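Local coordinates for protein glycosyl transferase (Staphylococcus aureus, PDB 5U02) that is a TarS-type glycosyl transferase whose modelled chain combines a mainly helical linker region with two C-terminal beta domains of the E-set clan, at residues Y167-K178 with E210-I221. Numbering follows the deposited sequence.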
loop_
_atom_site.group_PDB
_atom_site.type_symbol
_atom_site.label_atom_id
_atom_site.label_comp_id
_atom_site.label_asym_id
_atom_site.label_seq_id
_atom_site.Cartn_x
_atom_site.Cartn_y
_atom_site.Cartn_z
ATOM N N TYR A 167 0.400 -12.957 -1.444
ATOM C CA TYR A 167 -0.215 -12.602 -0.175
ATOM C C TYR A 167 0.141 -11.161 0.154
ATOM O O TYR A 167 1.074 -10.586 -0.410
ATOM C CB TYR A 167 0.241 -13.538 0.954
ATOM C CG TYR A 167 1.744 -13.640 1.083
ATOM C CD1 TYR A 167 2.434 -12.833 1.974
ATOM C CD2 TYR A 167 2.474 -14.538 0.312
ATOM C CE1 TYR A 167 3.809 -12.914 2.096
ATOM C CE2 TYR A 167 3.851 -14.629 0.430
ATOM C CZ TYR A 167 4.512 -13.813 1.323
ATOM O OH TYR A 167 5.880 -13.894 1.446
ATOM N N ASP A 168 -0.620 -10.575 1.072
ATOM C CA ASP A 168 -0.341 -9.243 1.585
ATOM C C ASP A 168 0.026 -9.337 3.059
ATOM O O ASP A 168 -0.415 -10.248 3.767
ATOM C CB ASP A 168 -1.542 -8.307 1.412
ATOM C CG ASP A 168 -1.968 -8.160 -0.036
ATOM O OD1 ASP A 168 -1.147 -8.431 -0.937
ATOM O OD2 ASP A 168 -3.128 -7.765 -0.271
ATOM N N VAL A 169 0.842 -8.391 3.516
ATOM C CA VAL A 169 1.265 -8.331 4.909
ATOM C C VAL A 169 1.106 -6.904 5.410
ATOM O O VAL A 169 1.330 -5.941 4.668
ATOM C CB VAL A 169 2.719 -8.824 5.105
ATOM C CG1 VAL A 169 2.906 -10.215 4.507
ATOM C CG2 VAL A 169 3.718 -7.850 4.515
ATOM N N ARG A 170 0.689 -6.774 6.666
ATOM C CA ARG A 170 0.650 -5.499 7.363
ATOM C C ARG A 170 1.190 -5.717 8.765
ATOM O O ARG A 170 1.131 -6.827 9.298
ATOM C CB ARG A 170 -0.770 -4.914 7.450
ATOM C CG ARG A 170 -1.464 -4.715 6.122
ATOM C CD ARG A 170 -2.694 -3.823 6.270
ATOM N NE ARG A 170 -3.795 -4.468 6.983
ATOM C CZ ARG A 170 -4.918 -3.840 7.328
ATOM N NH1 ARG A 170 -5.077 -2.555 7.027
ATOM N NH2 ARG A 170 -5.883 -4.490 7.971
ATOM N N LEU A 171 1.717 -4.653 9.359
ATOM C CA LEU A 171 2.133 -4.693 10.753
ATOM C C LEU A 171 0.963 -4.262 11.625
ATOM O O LEU A 171 0.350 -3.219 11.380
ATOM C CB LEU A 171 3.343 -3.791 10.991
ATOM C CG LEU A 171 4.029 -4.005 12.337
ATOM C CD1 LEU A 171 4.418 -5.458 12.477
ATOM C CD2 LEU A 171 5.256 -3.129 12.456
ATOM N N LYS A 172 0.650 -5.062 12.636
ATOM C CA LYS A 172 -0.514 -4.828 13.476
ATOM C C LYS A 172 -0.079 -4.520 14.900
ATOM O O LYS A 172 0.669 -5.292 15.508
ATOM C CB LYS A 172 -1.446 -6.038 13.463
ATOM C CG LYS A 172 -2.698 -5.870 14.296
ATOM C CD LYS A 172 -3.554 -7.120 14.203
ATOM C CE LYS A 172 -4.821 -7.000 15.011
ATOM N NZ LYS A 172 -5.577 -8.268 14.938
ATOM N N LEU A 173 -0.549 -3.391 15.420
ATOM C CA LEU A 173 -0.465 -3.081 16.840
ATOM C C LEU A 173 -1.833 -3.361 17.448
ATOM O O LEU A 173 -2.841 -2.822 16.984
ATOM C CB LEU A 173 -0.053 -1.624 17.071
ATOM C CG LEU A 173 1.262 -1.159 16.434
ATOM C CD1 LEU A 173 1.594 0.279 16.825
ATOM C CD2 LEU A 173 2.409 -2.097 16.797
ATOM N N HIS A 174 -1.873 -4.221 18.458
ATOM C CA HIS A 174 -3.121 -4.639 19.085
ATOM C C HIS A 174 -3.010 -4.340 20.570
ATOM O O HIS A 174 -2.083 -4.819 21.229
ATOM C CB HIS A 174 -3.381 -6.129 18.836
ATOM C CG HIS A 174 -4.835 -6.498 18.755
ATOM N ND1 HIS A 174 -5.259 -7.801 18.570
ATOM C CD2 HIS A 174 -5.959 -5.743 18.834
ATOM C CE1 HIS A 174 -6.579 -7.827 18.538
ATOM N NE2 HIS A 174 -7.029 -6.593 18.697
ATOM N N SER A 175 -3.929 -3.530 21.093
ATOM C CA SER A 175 -3.906 -3.244 22.520
ATOM C C SER A 175 -4.145 -4.531 23.295
ATOM O O SER A 175 -4.787 -5.463 22.803
ATOM C CB SER A 175 -4.952 -2.185 22.890
ATOM O OG SER A 175 -6.280 -2.631 22.660
ATOM N N ARG A 176 -3.596 -4.591 24.513
ATOM C CA ARG A 176 -3.676 -5.825 25.291
ATOM C C ARG A 176 -5.122 -6.242 25.526
ATOM O O ARG A 176 -5.440 -7.437 25.521
ATOM C CB ARG A 176 -2.933 -5.666 26.622
ATOM C CG ARG A 176 -3.127 -6.823 27.614
ATOM C CD ARG A 176 -2.516 -8.112 27.085
ATOM N NE ARG A 176 -1.190 -7.901 26.523
ATOM C CZ ARG A 176 -0.059 -8.018 27.216
ATOM N NH1 ARG A 176 -0.093 -8.325 28.508
ATOM N NH2 ARG A 176 1.116 -7.812 26.629
ATOM N N ASN A 177 -6.022 -5.277 25.709
ATOM C CA ASN A 177 -7.431 -5.601 25.900
ATOM C C ASN A 177 -8.169 -5.831 24.584
ATOM O O ASN A 177 -9.402 -5.864 24.586
ATOM C CB ASN A 177 -8.129 -4.499 26.707
ATOM C CG ASN A 177 -8.144 -3.150 25.992
ATOM O OD1 ASN A 177 -7.795 -3.038 24.813
ATOM N ND2 ASN A 177 -8.557 -2.116 26.712
ATOM N N LYS A 178 -7.447 -5.959 23.470
ATOM C CA LYS A 178 -7.996 -6.205 22.139
ATOM C C LYS A 178 -8.937 -5.104 21.652
ATOM O O LYS A 178 -9.550 -5.252 20.589
ATOM C CB LYS A 178 -8.722 -7.559 22.071
ATOM C CG LYS A 178 -8.013 -8.697 22.784
ATOM C CD LYS A 178 -6.898 -9.267 21.932
ATOM C CE LYS A 178 -5.833 -9.931 22.790
ATOM N NZ LYS A 178 -4.651 -10.321 21.977
ATOM N N GLU A 210 -4.381 3.347 24.932
ATOM C CA GLU A 210 -4.020 2.214 25.773
ATOM C C GLU A 210 -2.530 2.265 26.075
ATOM O O GLU A 210 -1.752 2.913 25.372
ATOM C CB GLU A 210 -4.379 0.871 25.116
ATOM C CG GLU A 210 -5.822 0.750 24.635
ATOM C CD GLU A 210 -6.792 0.453 25.759
ATOM O OE1 GLU A 210 -6.369 -0.152 26.771
ATOM O OE2 GLU A 210 -7.977 0.826 25.627
ATOM N N LYS A 211 -2.138 1.561 27.134
ATOM C CA LYS A 211 -0.738 1.573 27.542
ATOM C C LYS A 211 0.060 0.477 26.850
ATOM O O LYS A 211 1.218 0.695 26.481
ATOM C CB LYS A 211 -0.626 1.427 29.061
ATOM C CG LYS A 211 -1.330 2.524 29.851
ATOM C CD LYS A 211 -0.432 3.107 30.933
ATOM C CE LYS A 211 -0.406 2.203 32.152
ATOM N NZ LYS A 211 0.124 2.886 33.372
ATOM N N ILE A 212 -0.536 -0.699 26.664
ATOM C CA ILE A 212 0.163 -1.867 26.138
ATOM C C ILE A 212 -0.293 -2.116 24.707
ATOM O O ILE A 212 -1.487 -2.310 24.449
ATOM C CB ILE A 212 -0.082 -3.107 27.013
ATOM C CG1 ILE A 212 0.391 -2.852 28.446
ATOM C CG2 ILE A 212 0.633 -4.309 26.424
ATOM C CD1 ILE A 212 -0.015 -3.953 29.428
ATOM N N TRP A 213 0.665 -2.131 23.780
ATOM C CA TRP A 213 0.418 -2.412 22.370
ATOM C C TRP A 213 1.273 -3.609 21.976
ATOM O O TRP A 213 2.505 -3.525 21.984
ATOM C CB TRP A 213 0.737 -1.195 21.499
ATOM C CG TRP A 213 -0.109 0.012 21.802
ATOM C CD1 TRP A 213 0.160 0.993 22.714
ATOM C CD2 TRP A 213 -1.363 0.362 21.193
ATOM N NE1 TRP A 213 -0.847 1.930 22.710
ATOM C CE2 TRP A 213 -1.791 1.566 21.785
ATOM C CE3 TRP A 213 -2.160 -0.224 20.205
ATOM C CZ2 TRP A 213 -2.979 2.195 21.422
ATOM C CZ3 TRP A 213 -3.346 0.402 19.850
ATOM C CH2 TRP A 213 -3.741 1.598 20.455
ATOM N N ASP A 214 0.624 -4.721 21.645
ATOM C CA ASP A 214 1.335 -5.922 21.247
ATOM C C ASP A 214 1.508 -5.938 19.733
ATOM O O ASP A 214 0.640 -5.465 18.993
ATOM C CB ASP A 214 0.603 -7.178 21.730
ATOM C CG ASP A 214 0.335 -7.162 23.240
ATOM O OD1 ASP A 214 1.321 -7.151 24.000
ATOM O OD2 ASP A 214 -0.841 -7.251 23.655
ATOM N N VAL A 215 2.643 -6.458 19.275
ATOM C CA VAL A 215 3.010 -6.418 17.859
ATOM C C VAL A 215 2.633 -7.743 17.207
ATOM O O VAL A 215 3.049 -8.812 17.670
ATOM C CB VAL A 215 4.506 -6.119 17.677
ATOM C CG1 VAL A 215 4.842 -5.931 16.203
ATOM C CG2 VAL A 215 4.904 -4.876 18.474
ATOM N N PHE A 216 1.841 -7.670 16.140
ATOM C CA PHE A 216 1.500 -8.810 15.304
ATOM C C PHE A 216 1.894 -8.520 13.859
ATOM O O PHE A 216 2.003 -7.364 13.439
ATOM C CB PHE A 216 -0.006 -9.125 15.342
ATOM C CG PHE A 216 -0.514 -9.604 16.675
ATOM C CD1 PHE A 216 -0.688 -8.719 17.722
ATOM C CD2 PHE A 216 -0.861 -10.934 16.864
ATOM C CE1 PHE A 216 -1.175 -9.156 18.942
ATOM C CE2 PHE A 216 -1.351 -11.375 18.084
ATOM C CZ PHE A 216 -1.507 -10.487 19.121
ATOM N N LEU A 217 2.097 -9.588 13.094
ATOM C CA LEU A 217 2.170 -9.509 11.642
ATOM C C LEU A 217 0.918 -10.154 11.067
ATOM O O LEU A 217 0.659 -11.337 11.312
ATOM C CB LEU A 217 3.416 -10.202 11.094
ATOM C CG LEU A 217 3.510 -10.130 9.565
ATOM C CD1 LEU A 217 3.906 -8.727 9.124
ATOM C CD2 LEU A 217 4.478 -11.159 9.002
ATOM N N GLU A 218 0.143 -9.378 10.316
ATOM C CA GLU A 218 -1.035 -9.894 9.636
ATOM C C GLU A 218 -0.647 -10.318 8.227
ATOM O O GLU A 218 0.021 -9.566 7.512
ATOM C CB GLU A 218 -2.145 -8.842 9.587
ATOM C CG GLU A 218 -3.396 -9.300 8.863
ATOM C CD GLU A 218 -4.236 -8.142 8.355
ATOM O OE1 GLU A 218 -5.106 -7.658 9.108
ATOM O OE2 GLU A 218 -4.020 -7.713 7.202
ATOM N N VAL A 219 -1.058 -11.526 7.841
ATOM C CA VAL A 219 -0.770 -12.092 6.528
ATOM C C VAL A 219 -2.089 -12.533 5.912
ATOM O O VAL A 219 -2.744 -13.443 6.431
ATOM C CB VAL A 219 0.205 -13.278 6.612
ATOM C CG1 VAL A 219 0.340 -13.947 5.252
ATOM C CG2 VAL A 219 1.560 -12.815 7.129
ATOM N N GLN A 220 -2.474 -11.899 4.807
ATOM C CA GLN A 220 -3.776 -12.115 4.194
ATOM C C GLN A 220 -3.614 -12.820 2.854
ATOM O O GLN A 220 -2.789 -12.414 2.027
ATOM C CB GLN A 220 -4.517 -10.790 4.013
ATOM C CG GLN A 220 -5.825 -10.914 3.249
ATOM C CD GLN A 220 -6.893 -9.972 3.772
ATOM O OE1 GLN A 220 -8.075 -10.319 3.819
ATOM N NE2 GLN A 220 -6.479 -8.776 4.173
ATOM N N ILE A 221 -4.401 -13.869 2.651
ATOM C CA ILE A 221 -4.412 -14.638 1.408
ATOM C C ILE A 221 -5.847 -14.603 0.897
ATOM O O ILE A 221 -6.681 -15.436 1.266
ATOM C CB ILE A 221 -3.926 -16.075 1.609
ATOM C CG1 ILE A 221 -2.532 -16.082 2.243
ATOM C CG2 ILE A 221 -3.985 -16.853 0.290
ATOM C CD1 ILE A 221 -2.075 -17.455 2.688
HETATM O O HOH W 1 -5.207 -9.147 11.732
HETATM O O HOH W 2 -3.236 -7.826 21.955
#
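D168 and Q220 open a regular antiparallel pairing of strands 168-175 and 212-221 that runs on to S175 and W213, with R176 N bonded to I212 O just beyond. Hydrogen-bonded pairs R170-E218 and K172-F216 alternate with non-hydrogen-bonded ones; F216 N to K172 O, 2.7 Å, is nearly straight.

Charge holds the loop end: R176, turned back by chi2 66° and chi3 45°, brings NE to D214 OD2 (3.0 Å) and NH2 to D214 OD1 (2.7 Å). Both oxygens use syn lone pairs and the planes nearly coincide, a fit suited to a buried aspartate; D214 OD1 also binds R229 and S268. Mid-strand, R170 NE meets E218 OE2 at 3.3 Å from above the carboxylate plane; R170 NH2 bonds E218 OE1 weakly and forms a salt bridge with E164 of the second subunit.

The amide N177 ND2 bonds E210 OE2 at 3.2 Å, from above the carboxylate plane.

H174 and F216, flat rings sharing the polar face, form an offset edge-to-face pair, planes at 72°.

On the other face, branched aliphatics suit burial: V169 CG1 meets V219 CG2 at 3.9 Å, L171 CD1 reaches V215 CG1, and L173 CB touches W213.

In this large antiparallel sheet, strand 181-190 flanks 168-175, strands 224-229 and 267-274 pair with 212-221, and strand 193-199 packs against V169 and L171.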